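Long-range contacts in AT-less polyketide synthase (Streptomyces platensis subsp. rosaceus, PDB 4QYR), which probably catalyses carbon-carbon chain extension by decarboxylative condensation, as a ketosynthase domain of the AT-less isomigrastatin assembly line: residues L87-R93 with V123-Y128; V119-V123 with A197-N201; A549-V555 with A575-W579. All coordinates share one frame; numbering follows the deposited sequence.

Interaction 1: L87-R93 with V123-Y128; sequences LMDPQHR and VSGSDY
Pro90 and Tyr128 meet at about a right angle, the proline laying its CD over one face of the phenol. The CD lies 3.5 Å from the centroid of the Tyr128 ring, close to the ring normal, a CH-pi contact made on the first turn of helix 90-106. Tyr128 reaches it with CG anti to its own backbone N (chi1 -163°), which brings the ring against Asp89 CA and Pro90. Asp89 runs past the same residue in the opposite direction, its carboxylate plane only 12° from the ring plane, and its OD1 is 3.7 Å from Tyr128 CB. The Arg93 guanidinium stands at 85° to the ring, with the phenol oxygen at its edge and Pro90 CG over one of its faces. Arg93 NE donates to Met88 O (2.7 Å), while the Tyr128 hydroxyl is hydrogen-bonded to Glu86 O.

Gln91 carries the polar half of the contact. Its NE2 gives a bent hydrogen bond to Gly125 O (2.8 Å), tilted from both the amide and the carbonyl planes, and a much straighter one to the syn lone pair of Asp89 OD2 (2.9 Å). Asp89 OD1 meanwhile caps the helix, receiving Gln91 N (3.1 Å) from above the carboxylate plane. Val123 CG2 packs 3.6 Å from Gln91 NE2. A water that accepts from Ser124 N lies 3.0 Å from Gln91 OE1, and that oxygen accepts from Leu202 N.

The chemistry is thus divided. An aliphatic ring on an aromatic face joins the two helix starts, and a buried amide, with its nitrogen shared between a carboxylate and a carbonyl and its oxygen held by Leu202 N and close to the water, is fixed in rotation as it ties Gly125 to the capped helix.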
ATOM      1  N   LEU A  87     -12.936  10.995  17.692  1.00 40.41           N
ATOM      2  CA  LEU A  87     -13.123  11.082  16.263  1.00 39.72           C
ATOM      3  C   LEU A  87     -12.128  10.166  15.576  1.00 50.39           C
ATOM      4  O   LEU A  87     -12.019  10.163  14.345  1.00 51.55           O
ATOM      5  CB  LEU A  87     -12.953  12.517  15.785  1.00 40.96           C
ATOM      6  CG  LEU A  87     -13.907  13.459  16.508  1.00 51.06           C
ATOM      7  CD1 LEU A  87     -13.577  14.912  16.241  1.00 48.79           C
ATOM      8  CD2 LEU A  87     -15.341  13.148  16.100  1.00 54.47           C
HETATM    9  N   MSE A  88     -11.407   9.384  16.374  1.00 44.61           N
HETATM   10  CA  MSE A  88     -10.395   8.491  15.827  1.00 41.87           C
HETATM   11  C   MSE A  88     -10.932   7.095  15.641  1.00 41.46           C
HETATM   12  O   MSE A  88     -11.375   6.476  16.599  1.00 44.25           O
HETATM   13  CB  MSE A  88      -9.171   8.428  16.722  1.00 42.08           C
HETATM   14  CG  MSE A  88      -8.039   7.615  16.104  1.00 39.77           C
HETATM   15 SE   MSE A  88      -6.387   7.741  17.138  0.64 45.75          SE
HETATM   16  CE  MSE A  88      -6.427   9.666  17.484  1.00 56.64           C
ATOM     17  N   ASP A  89     -10.900   6.626  14.399  1.00 39.53           N
ATOM     18  CA  ASP A  89     -11.288   5.272  14.034  1.00 37.17           C
ATOM     19  C   ASP A  89     -10.753   4.299  15.057  1.00 35.18           C
ATOM     20  O   ASP A  89      -9.551   4.259  15.291  1.00 30.37           O
ATOM     21  CB  ASP A  89     -10.740   4.951  12.639  1.00 39.66           C
ATOM     22  CG  ASP A  89     -11.120   3.561  12.137  1.00 37.93           C
ATOM     23  OD1 ASP A  89     -11.967   2.894  12.753  1.00 38.53           O
ATOM     24  OD2 ASP A  89     -10.592   3.163  11.069  1.00 34.94           O
ATOM     25  N   PRO A  90     -11.651   3.546  15.708  1.00 37.09           N
ATOM     26  CA  PRO A  90     -11.246   2.514  16.656  1.00 35.30           C
ATOM     27  C   PRO A  90     -10.220   1.555  16.065  1.00 29.30           C
ATOM     28  O   PRO A  90      -9.423   1.002  16.809  1.00 28.84           O
ATOM     29  CB  PRO A  90     -12.566   1.812  16.963  1.00 32.36           C
ATOM     30  CG  PRO A  90     -13.540   2.898  16.891  1.00 33.91           C
ATOM     31  CD  PRO A  90     -13.115   3.687  15.688  1.00 37.27           C
ATOM     32  N   GLN A  91     -10.224   1.383  14.749  1.00 28.51           N
ATOM     33  CA  GLN A  91      -9.189   0.601  14.085  1.00 29.30           C
ATOM     34  C   GLN A  91      -7.798   1.185  14.351  1.00 29.45           C
ATOM     35  O   GLN A  91      -6.853   0.453  14.627  1.00 29.15           O
ATOM     36  CB  GLN A  91      -9.452   0.517  12.582  1.00 26.62           C
ATOM     37  CG  GLN A  91     -10.776  -0.154  12.223  1.00 27.49           C
ATOM     38  CD  GLN A  91     -10.875  -0.484  10.747  1.00 30.04           C
ATOM     39  OE1 GLN A  91     -11.076  -1.637  10.361  1.00 33.16           O
ATOM     40  NE2 GLN A  91     -10.728   0.525   9.913  1.00 28.81           N
ATOM     41  N   HIS A  92      -7.664   2.501  14.293  1.00 31.43           N
ATOM     42  CA  HIS A  92      -6.370   3.094  14.592  1.00 33.80           C
ATOM     43  C   HIS A  92      -6.046   2.899  16.061  1.00 26.78           C
ATOM     44  O   HIS A  92      -4.892   2.731  16.429  1.00 26.29           O
ATOM     45  CB  HIS A  92      -6.335   4.583  14.250  1.00 38.69           C
ATOM     46  CG  HIS A  92      -6.664   4.892  12.822  1.00 43.21           C
ATOM     47  ND1 HIS A  92      -6.228   6.037  12.196  1.00 45.49           N
ATOM     48  CD2 HIS A  92      -7.400   4.221  11.907  1.00 48.02           C
ATOM     49  CE1 HIS A  92      -6.684   6.062  10.956  1.00 49.27           C
ATOM     50  NE2 HIS A  92      -7.394   4.968  10.754  1.00 51.57           N
ATOM     51  N   ARG A  93      -7.068   2.921  16.901  1.00 27.93           N
ATOM     52  CA  ARG A  93      -6.848   2.853  18.342  1.00 34.94           C
ATOM     53  C   ARG A  93      -6.376   1.471  18.744  1.00 37.04           C
ATOM     54  O   ARG A  93      -5.384   1.335  19.454  1.00 42.32           O
ATOM     55  CB  ARG A  93      -8.115   3.216  19.121  1.00 34.60           C
ATOM     56  CG  ARG A  93      -8.833   4.448  18.607  1.00 33.54           C
ATOM     57  CD  ARG A  93      -9.691   5.039  19.661  1.00 33.27           C
ATOM     58  NE  ARG A  93     -10.877   5.664  19.098  1.00 34.36           N
ATOM     59  CZ  ARG A  93     -12.117   5.398  19.495  1.00 35.78           C
ATOM     60  NH1 ARG A  93     -12.332   4.506  20.452  1.00 40.57           N
ATOM     61  NH2 ARG A  93     -13.145   6.024  18.941  1.00 37.94           N
ATOM     62  N   VAL A 123      -5.506  -2.763   6.402  1.00 29.24           N
ATOM     63  CA  VAL A 123      -6.757  -2.155   6.853  1.00 29.79           C
ATOM     64  C   VAL A 123      -7.615  -1.885   5.627  1.00 36.70           C
ATOM     65  O   VAL A 123      -7.083  -1.493   4.591  1.00 43.38           O
ATOM     66  CB  VAL A 123      -6.481  -0.853   7.628  1.00 31.33           C
ATOM     67  CG1 VAL A 123      -5.592   0.057   6.807  1.00 30.73           C
ATOM     68  CG2 VAL A 123      -7.765  -0.143   7.971  1.00 38.06           C
ATOM     69  N   SER A 124      -8.926  -2.094   5.716  1.00 38.78           N
ATOM     70  CA  SER A 124      -9.778  -1.926   4.533  1.00 40.58           C
ATOM     71  C   SER A 124     -10.938  -0.947   4.675  1.00 44.87           C
ATOM     72  O   SER A 124     -11.197  -0.166   3.769  1.00 52.42           O
ATOM     73  CB  SER A 124     -10.339  -3.276   4.095  1.00 45.38           C
ATOM     74  OG  SER A 124      -9.289  -4.114   3.639  1.00 51.98           O
ATOM     75  N   GLY A 125     -11.649  -0.975   5.790  1.00 43.19           N
ATOM     76  CA  GLY A 125     -12.858  -0.186   5.871  1.00 44.38           C
ATOM     77  C   GLY A 125     -12.734   1.129   6.590  1.00 48.15           C
ATOM     78  O   GLY A 125     -11.919   1.275   7.488  1.00 52.81           O
ATOM     79  N   SER A 126     -13.547   2.094   6.187  1.00 50.17           N
ATOM     80  CA  SER A 126     -13.734   3.308   6.969  1.00 54.03           C
ATOM     81  C   SER A 126     -15.121   3.301   7.598  1.00 49.65           C
ATOM     82  O   SER A 126     -15.889   4.245   7.450  1.00 50.86           O
ATOM     83  CB  SER A 126     -13.544   4.550   6.099  1.00 64.56           C
ATOM     84  OG  SER A 126     -12.343   4.459   5.361  1.00 70.91           O
ATOM     85  N   ASP A 127     -15.445   2.215   8.281  1.00 47.60           N
ATOM     86  CA  ASP A 127     -16.769   2.069   8.853  1.00 50.89           C
ATOM     87  C   ASP A 127     -17.093   3.206   9.835  1.00 46.00           C
ATOM     88  O   ASP A 127     -18.186   3.750   9.804  1.00 47.89           O
ATOM     89  CB  ASP A 127     -16.900   0.710   9.549  1.00 58.73           C
ATOM     90  CG  ASP A 127     -17.092  -0.446   8.566  1.00 68.32           C
ATOM     91  OD1 ASP A 127     -16.779  -0.286   7.356  1.00 71.82           O
ATOM     92  OD2 ASP A 127     -17.572  -1.519   9.010  1.00 70.54           O
ATOM     93  N   TYR A 128     -16.139   3.581  10.686  1.00 39.40           N
ATOM     94  CA  TYR A 128     -16.380   4.587  11.723  1.00 34.44           C
ATOM     95  C   TYR A 128     -16.745   5.943  11.168  1.00 33.41           C
ATOM     96  O   TYR A 128     -17.585   6.648  11.726  1.00 35.37           O
ATOM     97  CB  TYR A 128     -15.153   4.743  12.605  1.00 30.86           C
ATOM     98  CG  TYR A 128     -15.389   5.433  13.928  1.00 32.20           C
ATOM     99  CD1 TYR A 128     -16.289   4.920  14.848  1.00 33.52           C
ATOM    100  CD2 TYR A 128     -14.661   6.559  14.289  1.00 33.13           C
ATOM    101  CE1 TYR A 128     -16.495   5.528  16.071  1.00 34.93           C
ATOM    102  CE2 TYR A 128     -14.859   7.177  15.515  1.00 33.72           C
ATOM    103  CZ  TYR A 128     -15.777   6.652  16.399  1.00 40.64           C
ATOM    104  OH  TYR A 128     -15.986   7.242  17.622  1.00 44.11           O
TER
HETATM  105  O   HOH W   1     -10.531  -2.910   7.736  1.00 31.14           O

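Interaction 2: V119-V123 with A197-N201; sequences VYFGV and AGGVN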
ATOM      1  N   VAL A 119       6.905   0.000   8.834  1.00 23.20           N
ATOM      2  CA  VAL A 119       5.605  -0.278   9.407  1.00 30.62           C
ATOM      3  C   VAL A 119       4.606  -0.490   8.289  1.00 31.80           C
ATOM      4  O   VAL A 119       4.353   0.419   7.506  1.00 22.39           O
ATOM      5  CB  VAL A 119       5.125   0.868  10.291  1.00 30.22           C
ATOM      6  CG1 VAL A 119       3.682   0.623  10.709  1.00 25.57           C
ATOM      7  CG2 VAL A 119       6.065   1.053  11.498  1.00 23.35           C
ATOM      8  N   TYR A 120       4.052  -1.698   8.216  1.00 31.01           N
ATOM      9  CA  TYR A 120       3.147  -2.096   7.132  1.00 27.01           C
ATOM     10  C   TYR A 120       1.902  -2.694   7.738  1.00 24.37           C
ATOM     11  O   TYR A 120       1.949  -3.780   8.299  1.00 27.23           O
ATOM     12  CB  TYR A 120       3.815  -3.099   6.206  1.00 21.73           C
ATOM     13  CG  TYR A 120       5.214  -2.710   5.818  1.00 27.89           C
ATOM     14  CD1 TYR A 120       5.485  -2.133   4.589  1.00 34.74           C
ATOM     15  CD2 TYR A 120       6.274  -2.927   6.687  1.00 28.63           C
ATOM     16  CE1 TYR A 120       6.781  -1.792   4.230  1.00 42.91           C
ATOM     17  CE2 TYR A 120       7.563  -2.595   6.347  1.00 34.50           C
ATOM     18  CZ  TYR A 120       7.822  -2.028   5.124  1.00 44.43           C
ATOM     19  OH  TYR A 120       9.129  -1.692   4.822  1.00 49.53           O
ATOM     20  N   PHE A 121       0.789  -1.993   7.649  1.00 21.21           N
ATOM     21  CA  PHE A 121      -0.374  -2.406   8.413  1.00 29.19           C
ATOM     22  C   PHE A 121      -1.600  -2.514   7.499  1.00 34.97           C
ATOM     23  O   PHE A 121      -1.921  -1.584   6.757  1.00 36.71           O
ATOM     24  CB  PHE A 121      -0.616  -1.416   9.538  1.00 21.36           C
ATOM     25  CG  PHE A 121      -1.202  -2.023  10.755  1.00 27.92           C
ATOM     26  CD1 PHE A 121      -0.402  -2.283  11.862  1.00 27.70           C
ATOM     27  CD2 PHE A 121      -2.551  -2.329  10.819  1.00 27.62           C
ATOM     28  CE1 PHE A 121      -0.942  -2.859  13.012  1.00 27.33           C
ATOM     29  CE2 PHE A 121      -3.098  -2.902  11.971  1.00 30.04           C
ATOM     30  CZ  PHE A 121      -2.295  -3.165  13.065  1.00 28.23           C
ATOM     31  N   GLY A 122      -2.278  -3.656   7.533  1.00 35.70           N
ATOM     32  CA  GLY A 122      -3.381  -3.878   6.617  1.00 32.04           C
ATOM     33  C   GLY A 122      -4.664  -3.379   7.228  1.00 32.55           C
ATOM     34  O   GLY A 122      -4.885  -3.554   8.428  1.00 36.54           O
ATOM     35  N   VAL A 123      -5.506  -2.763   6.402  1.00 29.24           N
ATOM     36  CA  VAL A 123      -6.757  -2.155   6.853  1.00 29.79           C
ATOM     37  C   VAL A 123      -7.615  -1.885   5.627  1.00 36.70           C
ATOM     38  O   VAL A 123      -7.083  -1.493   4.591  1.00 43.38           O
ATOM     39  CB  VAL A 123      -6.481  -0.853   7.628  1.00 31.33           C
ATOM     40  CG1 VAL A 123      -5.592   0.057   6.807  1.00 30.73           C
ATOM     41  CG2 VAL A 123      -7.765  -0.143   7.971  1.00 38.06           C
ATOM     42  N   ALA A 197       4.638  -5.653  10.869  1.00 26.48           N
ATOM     43  CA  ALA A 197       3.519  -5.916   9.976  1.00 23.78           C
ATOM     44  C   ALA A 197       2.320  -6.275  10.817  1.00 31.53           C
ATOM     45  O   ALA A 197       2.448  -6.999  11.824  1.00 38.39           O
ATOM     46  CB  ALA A 197       3.832  -7.011   9.024  1.00 17.61           C
ATOM     47  N   GLY A 198       1.160  -5.753  10.422  1.00 28.22           N
ATOM     48  CA  GLY A 198      -0.061  -5.932  11.184  1.00 22.18           C
ATOM     49  C   GLY A 198      -1.296  -5.858  10.309  1.00 26.34           C
ATOM     50  O   GLY A 198      -1.229  -5.570   9.093  1.00 25.42           O
ATOM     51  N   GLY A 199      -2.441  -6.112  10.926  1.00 23.69           N
ATOM     52  CA  GLY A 199      -3.703  -5.895  10.253  1.00 22.91           C
ATOM     53  C   GLY A 199      -4.800  -5.630  11.260  1.00 24.00           C
ATOM     54  O   GLY A 199      -4.695  -6.030  12.432  1.00 24.07           O
ATOM     55  N   VAL A 200      -5.857  -4.961  10.816  1.00 19.02           N
ATOM     56  CA  VAL A 200      -6.989  -4.721  11.690  1.00 20.41           C
ATOM     57  C   VAL A 200      -8.271  -4.661  10.883  1.00 25.04           C
ATOM     58  O   VAL A 200      -8.279  -4.287   9.726  1.00 29.15           O
ATOM     59  CB  VAL A 200      -6.803  -3.420  12.534  1.00 19.82           C
ATOM     60  CG1 VAL A 200      -6.601  -2.218  11.657  1.00 20.74           C
ATOM     61  CG2 VAL A 200      -7.974  -3.196  13.462  1.00 21.93           C
ATOM     62  N   ASN A 201      -9.356  -5.099  11.496  1.00 26.58           N
ATOM     63  CA  ASN A 201     -10.652  -5.046  10.866  1.00 26.84           C
ATOM     64  C   ASN A 201     -11.671  -4.902  11.958  1.00 27.44           C
ATOM     65  O   ASN A 201     -11.638  -5.666  12.927  1.00 25.34           O
ATOM     66  CB  ASN A 201     -10.920  -6.294  10.047  1.00 23.08           C
ATOM     67  CG  ASN A 201     -12.225  -6.228   9.321  1.00 33.15           C
ATOM     68  OD1 ASN A 201     -12.400  -5.401   8.430  1.00 35.77           O
ATOM     69  ND2 ASN A 201     -13.160  -7.091   9.694  1.00 35.17           N
TER
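Neighbouring parallel strands of the thiolase fold meet here: strand 117-122 lies beside strand 194-201 in the N-terminal half of the ketosynthase, where the strands run in the order 166-169, 117-122, 194-201, 239-247, 9-17, as in the thiolase fold. Their short segments diverge by 26°. Three backbone hydrogen bonds form the ladder: Gly198 N to Tyr120 O at 3.0 Å, Gly122 N to Gly198 O at 2.7 Å, and Val200 N to Gly122 O at 2.9 Å. CA-H...O contacts, such as that of Ala197 CA with Tyr120 O (3.1 Å), run between them.

Phe121 supplies the side-chain interest. Its chi1 of -148° swings the ring across to the neighbouring strand, where it lies flat on the backbone of two glycines. Gly198 CA sits 3.8 Å from the centroid of the Phe121 ring in a CH-pi contact, with Gly199 N over the same face nearer the rim. The ring lies over Gly198 where a side chain would point, and the bare backbone there lets it come close. Val200 meets its edge instead, Val200 CG1 being 3.6 Å from Phe121 CE2.

Beyond the pair, strand 166-169 flanks the other side of strand 117-122. Helix 149-160 supplies Leu152 to Phe121 and Val200, and helix 90-106 brings Ala95 and Val99 against Phe121. Tyr120 and Ala197, on the opposite sheet face, pack on helix 175-189, where the tyrosine hydroxyl is hydrogen-bonded to His186 ND1.

Interaction 3: A549-V555 with A575-W579; sequences AEQAPEV and APVDW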
ATOM      1  N   ALA A 549      22.943   6.244  23.732  1.00 95.33           N
ATOM      2  CA  ALA A 549      23.303   5.664  25.014  1.00 97.75           C
ATOM      3  C   ALA A 549      23.886   6.725  25.937  1.00106.62           C
ATOM      4  O   ALA A 549      25.061   7.072  25.831  1.00108.80           O
ATOM      5  CB  ALA A 549      24.281   4.531  24.819  1.00 92.11           C
ATOM      6  N   GLU A 550      23.062   7.255  26.831  1.00110.71           N
ATOM      7  CA  GLU A 550      23.560   8.191  27.830  1.00116.10           C
ATOM      8  C   GLU A 550      23.437   7.596  29.230  1.00110.62           C
ATOM      9  O   GLU A 550      22.565   6.765  29.498  1.00108.67           O
ATOM     10  CB  GLU A 550      22.815   9.519  27.751  1.00125.64           C
ATOM     11  CG  GLU A 550      21.419   9.466  28.333  1.00131.30           C
ATOM     12  CD  GLU A 550      20.802  10.840  28.469  1.00137.94           C
ATOM     13  OE1 GLU A 550      21.557  11.835  28.414  1.00142.87           O
ATOM     14  OE2 GLU A 550      19.568  10.924  28.641  1.00137.43           O
ATOM     15  N   GLN A 551      24.319   8.016  30.125  1.00102.16           N
ATOM     16  CA  GLN A 551      24.290   7.490  31.476  1.00 93.23           C
ATOM     17  C   GLN A 551      24.803   8.512  32.488  1.00 90.08           C
ATOM     18  O   GLN A 551      25.949   8.977  32.416  1.00 91.38           O
ATOM     19  CB  GLN A 551      25.094   6.191  31.561  1.00 91.43           C
ATOM     20  CG  GLN A 551      25.289   5.677  32.990  1.00 91.97           C
ATOM     21  CD  GLN A 551      25.708   4.216  33.045  1.00 87.63           C
ATOM     22  OE1 GLN A 551      25.143   3.363  32.352  1.00 82.81           O
ATOM     23  NE2 GLN A 551      26.716   3.922  33.862  1.00 86.93           N
ATOM     24  N   ALA A 552      23.926   8.853  33.425  1.00 85.86           N
ATOM     25  CA  ALA A 552      24.194   9.876  34.430  1.00 87.56           C
ATOM     26  C   ALA A 552      25.485   9.595  35.202  1.00 91.92           C
ATOM     27  O   ALA A 552      25.785   8.443  35.521  1.00 91.67           O
ATOM     28  CB  ALA A 552      23.008   9.986  35.387  1.00 84.28           C
ATOM     29  N   PRO A 553      26.253  10.658  35.504  1.00 95.69           N
ATOM     30  CA  PRO A 553      27.590  10.502  36.077  1.00101.00           C
ATOM     31  C   PRO A 553      27.573   9.715  37.373  1.00104.64           C
ATOM     32  O   PRO A 553      28.491   8.925  37.612  1.00106.71           O
ATOM     33  CB  PRO A 553      28.035  11.948  36.315  1.00104.14           C
ATOM     34  CG  PRO A 553      26.760  12.731  36.392  1.00101.49           C
ATOM     35  CD  PRO A 553      25.862  12.075  35.411  1.00 95.84           C
ATOM     36  N   GLU A 554      26.541   9.916  38.189  1.00104.18           N
ATOM     37  CA  GLU A 554      26.463   9.223  39.469  1.00107.13           C
ATOM     38  C   GLU A 554      26.172   7.743  39.264  1.00104.23           C
ATOM     39  O   GLU A 554      26.823   6.894  39.873  1.00107.53           O
ATOM     40  CB  GLU A 554      25.403   9.834  40.386  1.00111.51           C
ATOM     41  CG  GLU A 554      25.480   9.251  41.800  1.00118.24           C
ATOM     42  CD  GLU A 554      24.486   9.855  42.778  1.00122.92           C
ATOM     43  OE1 GLU A 554      23.863  10.891  42.457  1.00123.28           O
ATOM     44  OE2 GLU A 554      24.342   9.292  43.886  1.00126.01           O
ATOM     45  N   VAL A 555      25.198   7.437  38.411  1.00 99.98           N
ATOM     46  CA  VAL A 555      24.878   6.050  38.092  1.00 96.62           C
ATOM     47  C   VAL A 555      26.124   5.313  37.606  1.00 94.69           C
ATOM     48  O   VAL A 555      26.325   4.148  37.936  1.00 85.76           O
ATOM     49  CB  VAL A 555      23.758   5.933  37.009  1.00 79.45           C
ATOM     50  CG1 VAL A 555      23.221   4.518  36.953  1.00 76.94           C
ATOM     51  CG2 VAL A 555      22.619   6.885  37.309  1.00 78.66           C
ATOM     52  N   ALA A 575      17.067   9.197  36.621  1.00 80.55           N
ATOM     53  CA  ALA A 575      18.463   9.092  36.211  1.00 85.32           C
ATOM     54  C   ALA A 575      18.590   8.185  34.998  1.00 87.21           C
ATOM     55  O   ALA A 575      18.128   7.049  35.029  1.00 90.80           O
ATOM     56  CB  ALA A 575      19.322   8.578  37.351  1.00 90.19           C
ATOM     57  N   PRO A 576      19.199   8.689  33.913  1.00 84.57           N
ATOM     58  CA  PRO A 576      19.358   7.853  32.717  1.00 82.78           C
ATOM     59  C   PRO A 576      20.351   6.716  32.941  1.00 85.24           C
ATOM     60  O   PRO A 576      21.436   6.933  33.479  1.00 81.94           O
ATOM     61  CB  PRO A 576      19.877   8.839  31.661  1.00 81.75           C
ATOM     62  CG  PRO A 576      19.443  10.179  32.154  1.00 81.88           C
ATOM     63  CD  PRO A 576      19.544  10.095  33.648  1.00 83.35           C
ATOM     64  N   VAL A 577      19.961   5.515  32.531  1.00 75.79           N
ATOM     65  CA  VAL A 577      20.772   4.324  32.710  1.00 78.82           C
ATOM     66  C   VAL A 577      21.014   3.643  31.357  1.00 80.77           C
ATOM     67  O   VAL A 577      20.165   3.695  30.462  1.00 82.30           O
ATOM     68  CB  VAL A 577      20.096   3.340  33.693  1.00 77.33           C
ATOM     69  CG1 VAL A 577      20.979   2.142  33.956  1.00 79.13           C
ATOM     70  CG2 VAL A 577      19.767   4.037  35.009  1.00 78.67           C
ATOM     71  N   ASP A 578      22.181   3.028  31.206  1.00 79.88           N
ATOM     72  CA  ASP A 578      22.538   2.343  29.972  1.00 80.91           C
ATOM     73  C   ASP A 578      22.537   0.845  30.219  1.00 83.62           C
ATOM     74  O   ASP A 578      23.593   0.221  30.306  1.00 90.75           O
ATOM     75  CB  ASP A 578      23.907   2.820  29.480  1.00 87.71           C
ATOM     76  CG  ASP A 578      24.280   2.265  28.113  1.00 88.62           C
ATOM     77  OD1 ASP A 578      23.750   1.209  27.690  1.00 83.69           O
ATOM     78  OD2 ASP A 578      25.133   2.897  27.459  1.00 93.33           O
ATOM     79  N   TRP A 579      21.352   0.265  30.320  1.00 73.67           N
ATOM     80  CA  TRP A 579      21.242  -1.111  30.754  1.00 73.67           C
ATOM     81  C   TRP A 579      21.971  -2.126  29.883  1.00 82.10           C
ATOM     82  O   TRP A 579      22.431  -3.132  30.401  1.00 82.38           O
ATOM     83  CB  TRP A 579      19.775  -1.499  30.865  1.00 70.00           C
ATOM     84  CG  TRP A 579      18.967  -0.535  31.658  1.00 69.50           C
ATOM     85  CD1 TRP A 579      18.239   0.511  31.183  1.00 67.34           C
ATOM     86  CD2 TRP A 579      18.813  -0.517  33.080  1.00 80.70           C
ATOM     87  NE1 TRP A 579      17.631   1.177  32.221  1.00 67.80           N
ATOM     88  CE2 TRP A 579      17.966   0.562  33.395  1.00 70.29           C
ATOM     89  CE3 TRP A 579      19.309  -1.315  34.121  1.00 80.04           C
ATOM     90  CZ2 TRP A 579      17.604   0.865  34.708  1.00 82.75           C
ATOM     91  CZ3 TRP A 579      18.948  -1.012  35.419  1.00 75.63           C
ATOM     92  CH2 TRP A 579      18.102   0.064  35.702  1.00 74.41           C
TER
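The amide of Gln551 and the carboxylate of Asp578 stand almost perpendicular, their planes 86° apart, so neither flat group stacks on the other. Instead, the amide oxygen reaches past the acid to its backbone: Asp578 N donates to Gln551 OE1 at 3.2 Å, tilted from the carbonyl plane. The third flat group, the Trp579 indole, makes no contact with 549-555; Val577 CG1 covers the centre of one of its faces, and Trp571 meets the ring in an edge-to-face arrangement. This is a loop-to-loop contact between the entry to helix 553-561 and the loop that follows helix 564-572, in the small alpha/beta part that follows the ketosynthase body, consistent with the linker domain of this family.

Gln551 is extended; with CG anti to the backbone N (chi1 171°), it crosses Asp578 at about a right angle and sets OE1 beside Asp578 N. One residue on, Ala552 N gives a nearly straight hydrogen bond to Pro576 O (3.1 Å), which also faces Gln551 CA. Both bonds are made just before helix 553-561.

Around them aliphatic groups predominate, with carboxylate oxygens at the margin. Ala552 CB lies 3.9 Å from Pro576 CD, and Glu550 crosses the proline ring with its CG and carboxylate, Glu550 OE2 lying 3.6 Å from Pro576 CG; the carboxylate has a long, weak ion pair with Arg546. Val555, the one buried residue among those that touch, rests on Val567 of helix 564-572 and spreads its branches over two partners: Val555 CG2 touches Ala575 CB at 3.7 Å, whereas Val555 CG1 meets Val577 CG2 at 4.0 Å.

Overall arrangement
Interactions 1 and 2 are buried contacts of the ketosynthase body and adjoin directly: they share Val123, and Gln91 of the first packs against Asn201 of the second. Their four segments alternate along the chain. Interaction 3 is a surface contact whose centre lies about 40 Å and 36 Å from those of interactions 1 and 2. Place and chemistry change together. The sheet in interaction 2 relies on a backbone ladder and a ring on glycines, interaction 1 on a proline over a tyrosine face and a shared amide, and interaction 3 on two isolated bonds edged by small aliphatic groups.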